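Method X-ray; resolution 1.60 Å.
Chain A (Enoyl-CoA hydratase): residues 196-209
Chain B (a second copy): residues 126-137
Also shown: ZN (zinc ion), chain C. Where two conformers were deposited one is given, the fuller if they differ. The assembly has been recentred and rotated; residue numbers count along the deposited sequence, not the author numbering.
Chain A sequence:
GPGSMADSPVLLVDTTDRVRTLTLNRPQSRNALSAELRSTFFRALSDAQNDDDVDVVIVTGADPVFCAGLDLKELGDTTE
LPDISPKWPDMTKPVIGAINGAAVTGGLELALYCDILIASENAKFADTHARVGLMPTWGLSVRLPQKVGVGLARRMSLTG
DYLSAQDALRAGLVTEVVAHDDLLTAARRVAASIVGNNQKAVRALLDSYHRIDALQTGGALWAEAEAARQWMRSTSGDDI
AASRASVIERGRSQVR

Chain A 196-209: GNNQKAVRALLDSY
Chain B, residues 126-137: ADTHARVGLMPT

Contact between two copies of enoyl-CoA hydratase, in which the first turns of a chain A helix (199-209, continuing beyond) pack on a chain B segment running from loop through a short, weakly bonded helix at about 129-132 into an extended stretch. The register sets N197(A) opposite R131(B) (CA-CA 5.1 Å), A201(A) opposite A130(B) (4.9 Å) and L205(A) opposite M135(B) (6.7 Å); together the stretches bury 545 Å², mostly through apolar packing. L205(A), rotamer t/p on a regular helix (phi/psi -70/-43), points toward chain B. Its CD1 lies 4.0 Å from P136(B) CD, its CD2 4.0 Å from D127(B) OD2, and its CB 4.1 Å from M135(B) SD. M135(B), extended at -101/146, leaves its backbone sideways, but three m torsions fold the flexible chain back onto the helix: SD sits 4.0 Å from A204(A) CB, and CE reaches A204(A) O at 3.6 Å and S208(A) CB at 4.0 Å. A130(B) points toward chain A, its CB 4.1 Å from A201(A) CB and 4.2 Å from V202(A) CG2; two methyl side chains suit the 4.9 Å between A201(A) CA and A130(B) CA, and the A201(A) CB packs 3.3 Å from A130(B) O. The chain B turn ends in a Schellman motif at G133(B) (71/38), closed by G133(B) N to A130(B) O (3.0 Å) and L134(B) N to H129(B) O (2.9 Å). Positive phi favours glycine here, and an ideal CB would lie a tight 3.2 Å from N198(A) ND2. N198(A), chi1 t, caps the chain A helix by accepting from A201(A) N at OD1 (3.0 Å); its ND2 donates to water 1 (3.0 Å), which donates to R131(B) O (3.0 Å), bridging the chains. R131(B) is t/t, then bends (chi3 m), and N197(A) meets its guanidinium edge near the plane. D127(B) OD1 accepts from H129(B) ND1 (2.6 Å), orienting the imidazole whose NE2 binds ZN at 2.3 Å.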

# COMPACT_ATOMS: atom_id res chain seq x y z
N GLY A 196 -24.92 -25.90 -4.70
CA GLY A 196 -24.49 -27.25 -4.27
C GLY A 196 -23.32 -27.35 -3.30
O GLY A 196 -23.04 -28.43 -2.74
N ASN A 197 -22.60 -26.25 -3.11
CA ASN A 197 -21.47 -26.21 -2.20
C ASN A 197 -21.90 -25.85 -0.76
O ASN A 197 -23.06 -25.65 -0.49
CB ASN A 197 -20.43 -25.22 -2.75
CG ASN A 197 -19.69 -25.80 -3.91
OD1 ASN A 197 -19.42 -25.11 -4.90
ND2 ASN A 197 -19.41 -27.09 -3.85
N ASN A 198 -20.94 -25.88 0.14
CA ASN A 198 -21.11 -25.50 1.53
C ASN A 198 -21.29 -24.00 1.60
O ASN A 198 -20.33 -23.25 1.36
CB ASN A 198 -19.83 -25.93 2.28
CG ASN A 198 -19.83 -25.58 3.77
OD1 ASN A 198 -20.34 -24.55 4.20
ND2 ASN A 198 -19.13 -26.40 4.56
N GLN A 199 -22.50 -23.53 1.92
CA GLN A 199 -22.78 -22.10 1.88
C GLN A 199 -22.04 -21.27 2.94
O GLN A 199 -21.67 -20.14 2.65
CB GLN A 199 -24.29 -21.84 1.95
CG GLN A 199 -25.03 -22.45 0.75
CD GLN A 199 -24.43 -22.11 -0.60
OE1 GLN A 199 -23.97 -22.99 -1.36
NE2 GLN A 199 -24.41 -20.84 -0.91
N LYS A 200 -21.82 -21.81 4.14
CA LYS A 200 -21.00 -21.11 5.15
C LYS A 200 -19.60 -20.83 4.55
O LYS A 200 -19.06 -19.71 4.67
CB LYS A 200 -20.85 -21.92 6.47
N ALA A 201 -19.01 -21.84 3.92
CA ALA A 201 -17.69 -21.70 3.31
C ALA A 201 -17.68 -20.77 2.09
O ALA A 201 -16.76 -19.93 1.92
CB ALA A 201 -17.14 -23.08 2.94
N VAL A 202 -18.69 -20.89 1.22
CA VAL A 202 -18.86 -19.99 0.05
C VAL A 202 -18.82 -18.52 0.55
O VAL A 202 -18.09 -17.66 0.03
CB VAL A 202 -20.15 -20.31 -0.72
CG1 VAL A 202 -20.62 -19.13 -1.62
CG2 VAL A 202 -20.01 -21.64 -1.50
N ARG A 203 -19.62 -18.23 1.57
CA ARG A 203 -19.73 -16.87 2.07
C ARG A 203 -18.45 -16.41 2.76
O ARG A 203 -18.05 -15.27 2.58
CB ARG A 203 -20.94 -16.73 3.00
CG ARG A 203 -22.26 -16.93 2.24
CD ARG A 203 -23.47 -16.94 3.18
NE ARG A 203 -24.64 -17.56 2.51
CZ ARG A 203 -25.83 -17.71 3.08
NH1 ARG A 203 -26.02 -17.31 4.33
NH2 ARG A 203 -26.83 -18.28 2.41
N ALA A 204 -17.82 -17.28 3.54
CA ALA A 204 -16.56 -16.94 4.19
C ALA A 204 -15.45 -16.66 3.16
O ALA A 204 -14.70 -15.68 3.26
CB ALA A 204 -16.15 -18.05 5.20
N LEU A 205 -15.39 -17.49 2.13
CA LEU A 205 -14.37 -17.32 1.11
C LEU A 205 -14.66 -16.07 0.29
O LEU A 205 -13.75 -15.27 0.03
CB LEU A 205 -14.22 -18.56 0.23
CG LEU A 205 -13.08 -18.45 -0.79
CD1 LEU A 205 -11.71 -17.91 -0.27
CD2 LEU A 205 -12.89 -19.81 -1.47
N LEU A 206 -15.91 -15.84 -0.10
CA LEU A 206 -16.23 -14.61 -0.87
C LEU A 206 -16.02 -13.32 -0.04
O LEU A 206 -15.52 -12.33 -0.54
CB LEU A 206 -17.63 -14.66 -1.49
CG LEU A 206 -17.94 -13.49 -2.41
CD1 LEU A 206 -16.91 -13.39 -3.58
CD2 LEU A 206 -19.35 -13.61 -2.97
N ASP A 207 -16.39 -13.36 1.25
CA ASP A 207 -16.10 -12.24 2.13
C ASP A 207 -14.62 -11.94 2.13
O ASP A 207 -14.20 -10.78 2.06
CB ASP A 207 -16.62 -12.54 3.52
CG ASP A 207 -16.80 -11.31 4.41
OD1 ASP A 207 -16.95 -10.16 3.94
OD2 ASP A 207 -16.81 -11.56 5.65
N SER A 208 -13.81 -12.99 2.19
CA SER A 208 -12.38 -12.80 2.18
C SER A 208 -11.88 -12.21 0.86
O SER A 208 -11.07 -11.26 0.86
CB SER A 208 -11.66 -14.10 2.54
OG SER A 208 -10.27 -13.83 2.63
N TYR A 209 -12.35 -12.73 -0.27
CA TYR A 209 -11.99 -12.15 -1.56
C TYR A 209 -12.37 -10.65 -1.60
O TYR A 209 -11.63 -9.83 -2.10
CB TYR A 209 -12.74 -12.85 -2.69
CG TYR A 209 -12.09 -14.12 -3.27
CD1 TYR A 209 -10.79 -14.11 -3.69
CD2 TYR A 209 -12.84 -15.28 -3.53
CE1 TYR A 209 -10.20 -15.23 -4.26
CE2 TYR A 209 -12.25 -16.39 -4.11
CZ TYR A 209 -10.93 -16.38 -4.47
OH TYR A 209 -10.31 -17.48 -5.09
N ALA B 126 -8.67 -26.78 -10.29
CA ALA B 126 -9.89 -26.57 -9.48
C ALA B 126 -9.58 -26.18 -8.07
O ALA B 126 -8.54 -26.55 -7.52
CB ALA B 126 -10.82 -27.84 -9.52
N ASP B 127 -10.51 -25.43 -7.47
CA ASP B 127 -10.46 -25.05 -6.08
C ASP B 127 -11.66 -25.64 -5.38
O ASP B 127 -12.79 -25.21 -5.62
CB ASP B 127 -10.46 -23.54 -5.92
CG ASP B 127 -10.46 -23.13 -4.46
OD1 ASP B 127 -10.13 -23.98 -3.63
OD2 ASP B 127 -10.87 -22.01 -4.12
N THR B 128 -11.44 -26.64 -4.53
CA THR B 128 -12.54 -27.24 -3.79
C THR B 128 -12.62 -26.83 -2.31
O THR B 128 -13.38 -27.46 -1.55
CB THR B 128 -12.51 -28.75 -3.90
OG1 THR B 128 -11.35 -29.27 -3.22
CG2 THR B 128 -12.53 -29.16 -5.37
N HIS B 129 -11.85 -25.80 -1.91
CA HIS B 129 -11.82 -25.39 -0.50
C HIS B 129 -13.21 -25.23 0.04
O HIS B 129 -13.52 -25.73 1.15
CB HIS B 129 -11.04 -24.06 -0.27
CG HIS B 129 -9.55 -24.17 -0.30
ND1 HIS B 129 -8.80 -23.87 -1.41
CD2 HIS B 129 -8.66 -24.59 0.65
CE1 HIS B 129 -7.52 -24.08 -1.15
NE2 HIS B 129 -7.41 -24.48 0.10
N ALA B 130 -14.08 -24.54 -0.69
CA ALA B 130 -15.41 -24.26 -0.15
C ALA B 130 -16.19 -25.57 0.00
O ALA B 130 -16.79 -25.80 1.06
CB ALA B 130 -16.18 -23.27 -1.02
N ARG B 131 -16.12 -26.42 -1.03
CA ARG B 131 -16.79 -27.71 -1.03
C ARG B 131 -16.42 -28.57 0.18
O ARG B 131 -17.30 -29.19 0.77
CB ARG B 131 -16.51 -28.45 -2.35
CG ARG B 131 -17.44 -29.61 -2.67
CD ARG B 131 -17.15 -30.21 -4.07
NE ARG B 131 -17.74 -29.45 -5.18
CZ ARG B 131 -17.27 -29.46 -6.43
NH1 ARG B 131 -16.19 -30.17 -6.74
NH2 ARG B 131 -17.87 -28.76 -7.38
N VAL B 132 -15.15 -28.59 0.56
CA VAL B 132 -14.69 -29.39 1.70
C VAL B 132 -14.70 -28.61 3.01
O VAL B 132 -14.29 -29.13 4.07
CB VAL B 132 -13.29 -30.02 1.48
CG1 VAL B 132 -13.34 -30.92 0.25
CG2 VAL B 132 -12.19 -28.95 1.37
N GLY B 133 -15.17 -27.36 2.97
CA GLY B 133 -15.34 -26.57 4.19
C GLY B 133 -14.05 -26.12 4.82
O GLY B 133 -13.93 -26.12 6.06
N LEU B 134 -13.08 -25.75 3.98
CA LEU B 134 -11.78 -25.26 4.45
C LEU B 134 -11.54 -23.88 3.83
O LEU B 134 -12.10 -23.55 2.77
CB LEU B 134 -10.65 -26.22 4.09
CG LEU B 134 -10.71 -27.61 4.73
CD1 LEU B 134 -9.64 -28.53 4.19
CD2 LEU B 134 -10.62 -27.53 6.27
N MET B 135 -10.77 -23.05 4.52
CA MET B 135 -10.27 -21.80 3.94
C MET B 135 -8.81 -21.97 3.50
O MET B 135 -8.04 -22.66 4.17
CB MET B 135 -10.38 -20.67 4.95
CG MET B 135 -11.80 -20.26 5.23
SD MET B 135 -12.64 -19.43 3.89
CE MET B 135 -11.86 -17.80 4.09
N PRO B 136 -8.40 -21.29 2.41
CA PRO B 136 -7.03 -21.44 1.90
C PRO B 136 -6.01 -20.73 2.80
O PRO B 136 -6.29 -19.66 3.35
CB PRO B 136 -7.11 -20.75 0.52
CG PRO B 136 -8.18 -19.77 0.66
CD PRO B 136 -9.20 -20.39 1.57
N THR B 137 -4.84 -21.35 2.96
CA THR B 137 -3.75 -20.76 3.72
C THR B 137 -2.42 -20.74 2.97
O THR B 137 -1.41 -20.27 3.51
CB THR B 137 -3.54 -21.51 5.08
OG1 THR B 137 -3.09 -22.84 4.84
CG2 THR B 137 -4.85 -21.52 5.89
ZN ZN C . -5.15 -24.86 0.57
O HOH W 1 -18.26 -29.08 3.58
O HOH W 2 -4.62 -24.28 2.28
O HOH W 3 -5.33 -27.10 0.53